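Local coordinates for cytoplasmic protein (PDB 7LPO), which is a fungal sterylglucosidase of glycoside hydrolase family 5, which probably hydrolyses the beta-glucosidic bond of steryl glucosides, at residues L504-D507 with T508-I511. Sequence-based numbering, arbitrary orientation.
Sequences LKQD and TIDI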
# COMPACT_ATOMS: atom_id res chain seq x y z
N LEU A 504 -4.66 11.74 -9.95
CA LEU A 504 -5.11 11.25 -8.66
C LEU A 504 -5.37 12.40 -7.70
O LEU A 504 -6.33 12.36 -6.92
CB LEU A 504 -4.08 10.30 -8.06
CG LEU A 504 -3.84 8.97 -8.76
CD1 LEU A 504 -2.83 8.18 -7.93
CD2 LEU A 504 -5.12 8.19 -8.92
N LYS A 505 -4.51 13.42 -7.72
CA LYS A 505 -4.77 14.62 -6.92
C LYS A 505 -6.12 15.21 -7.28
O LYS A 505 -6.89 15.62 -6.40
CB LYS A 505 -3.65 15.64 -7.14
CG LYS A 505 -3.34 16.52 -5.94
CD LYS A 505 -2.15 17.44 -6.22
CE LYS A 505 -2.02 18.55 -5.18
NZ LYS A 505 -1.43 19.81 -5.76
N GLN A 506 -6.46 15.22 -8.57
CA GLN A 506 -7.70 15.83 -9.02
C GLN A 506 -8.92 15.02 -8.59
O GLN A 506 -9.97 15.60 -8.31
CB GLN A 506 -7.67 16.00 -10.54
CG GLN A 506 -8.84 16.79 -11.12
CD GLN A 506 -8.82 18.25 -10.72
OE1 GLN A 506 -7.76 18.84 -10.49
NE2 GLN A 506 -10.01 18.85 -10.63
N ASP A 507 -8.81 13.69 -8.53
CA ASP A 507 -9.90 12.87 -8.01
C ASP A 507 -10.36 13.37 -6.65
O ASP A 507 -11.55 13.32 -6.32
CB ASP A 507 -9.48 11.41 -7.87
CG ASP A 507 -9.35 10.69 -9.20
OD1 ASP A 507 -9.72 11.27 -10.25
OD2 ASP A 507 -8.87 9.54 -9.18
N THR A 508 -9.42 13.84 -5.82
CA THR A 508 -9.76 14.23 -4.47
C THR A 508 -10.71 15.43 -4.46
O THR A 508 -11.79 15.38 -3.86
CB THR A 508 -8.50 14.54 -3.68
OG1 THR A 508 -7.62 13.42 -3.72
CG2 THR A 508 -8.86 14.88 -2.23
N ILE A 509 -10.32 16.51 -5.15
CA ILE A 509 -11.13 17.72 -5.12
C ILE A 509 -12.41 17.56 -5.93
O ILE A 509 -13.44 18.14 -5.59
CB ILE A 509 -10.29 18.92 -5.60
CG1 ILE A 509 -10.99 20.22 -5.25
CG2 ILE A 509 -10.03 18.82 -7.10
CD1 ILE A 509 -10.12 21.44 -5.40
N ASP A 510 -12.37 16.75 -6.99
CA ASP A 510 -13.58 16.50 -7.77
C ASP A 510 -14.65 15.79 -6.95
O ASP A 510 -15.85 16.04 -7.13
CB ASP A 510 -13.25 15.65 -9.00
CG ASP A 510 -12.56 16.42 -10.08
OD1 ASP A 510 -12.48 17.67 -9.97
OD2 ASP A 510 -12.09 15.77 -11.04
N ILE A 511 -14.24 14.87 -6.08
CA ILE A 511 -15.14 13.87 -5.51
C ILE A 511 -15.30 14.03 -4.00
O ILE A 511 -16.41 14.10 -3.49
CB ILE A 511 -14.68 12.44 -5.85
CG1 ILE A 511 -14.71 12.23 -7.37
CG2 ILE A 511 -15.56 11.42 -5.14
CD1 ILE A 511 -14.02 10.96 -7.81
O HOH W 1 -7.13 10.70 -4.97
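Gln-506 reaches forward one helical turn to Asp-510, and its NE2 donates a hydrogen bond to Asp-510 OD1 at 2.8 Å. The glutamine starts with CG anti to the backbone N (chi1 -173°) and bends at chi2, which brings the amide round to the aspartate. The two flat groups do not lie in one plane: amide and carboxylate are turned 64° apart, and NE2 approaches OD1 from above the carboxylate plane, with an N-H...O angle of 142°. Behind this bridge, Asp-510 N donates to Gln-506 O at 3.0 Å, so the same pair is joined by backbone and side chains alike. Ile-509 fits beside it, its CG2 methyl 3.5 Å from Gln-506 NE2 and also against Gln-506 O.

Another side of the helix is tied through water. Leu-504 O accepts from a water at 2.7 Å, and that water also bonds Thr-508 OG1 at 3.0 Å. The direct Leu-504 O to Thr-508 N distance is 3.6 Å; Thr-508 N donates instead to Lys-505 O, three residues back. Thr-508 OG1 further bonds Thr-517, past the end of helix 490-512. The carboxylate of Asp-507 is bonded outside 508-511, in a salt bridge with Arg-476 and a hydrogen bond from Gln-434, whereas its carbonyl receives a weak bond from Ile-511 N at 3.1 Å.

These contacts belong to the last turns of helix 490-512, which leads to strand 518-522 of the barrel domain. Their chemistry divides the helix: an exposed i to i+4 amide-carboxylate bridge spans one turn, while the side chains of the buried Asp-507 and Thr-508 are also tied to other parts of the fold, and Arg-476 would favour a charged Asp-507.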